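Local coordinates for beta-Lactamase/D-Alanine Carboxypeptidase (PDB 5EVI), which probably hydrolyses beta-lactam antibiotics to substituted beta-amino acids, as a class C beta-lactamase of the serine-dependent type, at residues I108-F111 against H112-T115; I159-L162 against G163-A167. All coordinates share one frame; numbering follows the deposited sequence.

Interaction 1 (I108-F111 against H112-T115); sequences IPVF and HLGT
F111 and H112 are neighbours in sequence whose rings nonetheless lie one over the other, a worked example of how a chain entering a helical turn can stack consecutive aromatic groups. The two side chains run side by side, with centroids 4.1 Å apart and planes inclined by 29° in a face-to-face stack. Followed outward, F111 merely leads off with CB; its chi1 of 74° then places CG between its own nitrogen and carbonyl carbon, which bends the ring back over the next residue and brings F111 CG to 3.2 Å from H112 N. CE1 reaches CE1 of H112, and F111 CZ at the tip lies over one face of the imidazole, offset toward its rim, 3.3 Å from H112 NE2. The imidazole has other neighbours too: the carbonyl oxygen of P109 lies at its edge and in its plane, 3.5 Å from H112 CD2, while I108 CG2 approaches H112 CD2 obliquely at 3.6 Å. H112 ND1 is hydrogen-bonded to OG1 of T117, which helps fix the ring's rotation, and Y263 adds a further ring beside F111.

Backbone bonds close the turn. L113 N donates to V110 O at 3.0 Å in a nearly straight bond (164°), and G114 N to F111 O at 2.9 Å with a more bent one; T115 N adds a weak bond to the same F111 oxygen. The first two span three residues, a 3-10-like pattern that leads into the short, weakly bonded helix 112-115. In the class C beta-lactamase fold this turn packs through L113 on helix 156-169, and through F111 and T115 on strand 262-266.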
# COMPACT_ATOMS: atom_id res chain seq x y z
N ILE D 108 -15.40 -13.98 12.39
CA ILE D 108 -15.37 -12.57 11.97
C ILE D 108 -15.32 -12.51 10.44
O ILE D 108 -14.56 -13.28 9.84
CB ILE D 108 -14.13 -11.83 12.55
CG1 ILE D 108 -14.15 -11.87 14.08
CG2 ILE D 108 -14.08 -10.38 12.07
CD1 ILE D 108 -12.81 -11.59 14.72
N PRO D 109 -16.10 -11.60 9.81
CA PRO D 109 -16.00 -11.45 8.34
C PRO D 109 -14.58 -11.12 7.83
O PRO D 109 -13.82 -10.44 8.51
CB PRO D 109 -16.98 -10.30 8.04
CG PRO D 109 -17.99 -10.36 9.15
CD PRO D 109 -17.22 -10.81 10.37
N VAL D 110 -14.26 -11.59 6.62
CA VAL D 110 -12.91 -11.48 6.04
C VAL D 110 -12.49 -10.03 5.77
O VAL D 110 -11.31 -9.69 5.93
CB VAL D 110 -12.78 -12.32 4.74
CG1 VAL D 110 -11.45 -12.10 4.01
CG2 VAL D 110 -12.94 -13.81 5.03
N PHE D 111 -13.45 -9.18 5.38
CA PHE D 111 -13.13 -7.80 4.97
C PHE D 111 -12.40 -7.01 6.05
O PHE D 111 -11.52 -6.20 5.74
CB PHE D 111 -14.37 -7.04 4.48
CG PHE D 111 -15.34 -6.61 5.56
CD1 PHE D 111 -15.22 -5.37 6.18
CD2 PHE D 111 -16.42 -7.42 5.91
CE1 PHE D 111 -16.13 -4.96 7.14
CE2 PHE D 111 -17.34 -7.01 6.88
CZ PHE D 111 -17.19 -5.78 7.49
N HIS D 112 -12.73 -7.28 7.31
CA HIS D 112 -12.07 -6.64 8.46
C HIS D 112 -10.53 -6.76 8.49
O HIS D 112 -9.88 -6.00 9.22
CB HIS D 112 -12.58 -7.24 9.77
CG HIS D 112 -13.98 -6.86 10.11
ND1 HIS D 112 -14.33 -5.58 10.47
CD2 HIS D 112 -15.11 -7.59 10.13
CE1 HIS D 112 -15.63 -5.54 10.72
NE2 HIS D 112 -16.13 -6.74 10.51
N LEU D 113 -9.98 -7.73 7.77
CA LEU D 113 -8.52 -7.92 7.71
C LEU D 113 -7.84 -6.94 6.77
O LEU D 113 -6.63 -6.76 6.87
CB LEU D 113 -8.19 -9.33 7.21
CG LEU D 113 -8.67 -10.55 8.01
CD1 LEU D 113 -8.55 -11.79 7.14
CD2 LEU D 113 -7.87 -10.72 9.28
N GLY D 114 -8.58 -6.42 5.79
CA GLY D 114 -8.11 -5.33 4.95
C GLY D 114 -8.41 -3.94 5.47
O GLY D 114 -7.87 -2.96 4.95
N THR D 115 -9.30 -3.82 6.45
CA THR D 115 -9.63 -2.53 7.04
C THR D 115 -9.06 -2.29 8.45
O THR D 115 -9.28 -1.24 9.04
CB THR D 115 -11.15 -2.37 7.07
OG1 THR D 115 -11.69 -3.38 7.92
CG2 THR D 115 -11.73 -2.51 5.69

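Interaction 2 (I159-L162 against G163-A167)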
# COMPACT_ATOMS: atom_id res chain seq x y z
N ILE D 159 -3.73 -8.02 7.95
CA ILE D 159 -3.63 -7.87 6.49
C ILE D 159 -2.80 -8.98 5.84
O ILE D 159 -3.09 -9.39 4.71
CB ILE D 159 -3.11 -6.46 6.09
CG1 ILE D 159 -3.28 -6.20 4.59
CG2 ILE D 159 -1.67 -6.27 6.49
CD1 ILE D 159 -4.72 -6.13 4.17
N GLY D 160 -1.79 -9.48 6.55
CA GLY D 160 -1.05 -10.66 6.09
C GLY D 160 -1.96 -11.87 5.88
O GLY D 160 -1.79 -12.61 4.90
N LEU D 161 -2.92 -12.05 6.78
CA LEU D 161 -3.91 -13.13 6.67
C LEU D 161 -4.84 -12.98 5.45
O LEU D 161 -5.30 -13.99 4.92
CB LEU D 161 -4.76 -13.22 7.96
CG LEU D 161 -5.73 -14.39 8.09
CD1 LEU D 161 -5.00 -15.72 8.02
CD2 LEU D 161 -6.51 -14.27 9.39
N LEU D 162 -5.13 -11.75 5.03
CA LEU D 162 -5.92 -11.50 3.81
C LEU D 162 -5.23 -12.07 2.56
O LEU D 162 -5.88 -12.70 1.73
CB LEU D 162 -6.20 -10.00 3.63
CG LEU D 162 -7.13 -9.53 2.51
CD1 LEU D 162 -8.54 -10.07 2.70
CD2 LEU D 162 -7.15 -8.01 2.44
N GLY D 163 -3.92 -11.85 2.45
CA GLY D 163 -3.13 -12.43 1.36
C GLY D 163 -3.09 -13.95 1.35
O GLY D 163 -3.13 -14.58 0.28
N VAL D 164 -3.03 -14.55 2.54
CA VAL D 164 -3.04 -16.01 2.71
C VAL D 164 -4.39 -16.60 2.29
O VAL D 164 -4.43 -17.63 1.61
CB VAL D 164 -2.66 -16.44 4.16
CG1 VAL D 164 -2.86 -17.94 4.38
CG2 VAL D 164 -1.22 -16.06 4.47
N ILE D 165 -5.49 -15.95 2.69
CA ILE D 165 -6.85 -16.33 2.26
C ILE D 165 -7.04 -16.17 0.74
O ILE D 165 -7.64 -17.04 0.10
CB ILE D 165 -7.94 -15.54 3.04
CG1 ILE D 165 -7.99 -16.02 4.49
CG2 ILE D 165 -9.33 -15.71 2.41
CD1 ILE D 165 -8.86 -15.19 5.42
N ALA D 166 -6.55 -15.07 0.16
CA ALA D 166 -6.71 -14.78 -1.27
C ALA D 166 -5.94 -15.76 -2.18
O ALA D 166 -6.45 -16.18 -3.22
CB ALA D 166 -6.30 -13.35 -1.58
N ALA D 167 -4.71 -16.10 -1.79
CA ALA D 167 -3.89 -17.06 -2.53
C ALA D 167 -4.41 -18.49 -2.40
O ALA D 167 -4.42 -19.25 -3.37
CB ALA D 167 -2.44 -16.99 -2.06
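I165 CG1 passes 3.4 Å from L161 O, the carbonyl oxygen one helical turn back, because it lies anti to its own carbonyl carbon (chi1 -70°). CG2 of V164 makes a similar approach, coming to 3.5 Å from G160 O. These side-chain carbons fit closely around a main chain that forms the tight part of the contact. I165 N donates to L161 O at 3.0 Å and A166 N to L162 O at 2.9 Å. In the two preceding bonds the grip slackens: V164 N donates to G160 O at 3.3 Å, and G163 N to I159 O only weakly.

The looser part lies further out, where I165 CD1 meets L161 CG at 4.2 Å as the two side chains cross obliquely. Backbone bonding can thus be close while side-chain packing along the same helix remains light. V164 is partly exposed and marks the side nearer solvent; the other residues in contact are buried.

I159, L162 and A166 face helix 70-83, touching K71, A78 and L77 between them. L161 and I165 both lean on L113 of helix 112-115. From the loops, L105 touches L161, and Y96 and M97 touch I165. Helix 156-169 therefore packs against both helix 70-83 and the short helix 112-115.

Overall arrangement
Interaction 1 precedes interaction 2 along the chain, and their centres lie 10 Å apart on the same side of the chain's centre. They meet directly: CD1 of I159 packs against the backbone of L113 and G114, V110 CG1 touches L162 CD1, and the CD2 atoms of L113 and L161 are 3.8 Å apart. Helix 156-169 thereby joins the turn at 112-115 to helix 70-83. The latter carries K71, part of an apparent SxxK motif with S68, which in this family would be expected to belong to the active site. I159 touches K71 and G114 lies near the motif, so both local contacts border the probable catalytic region.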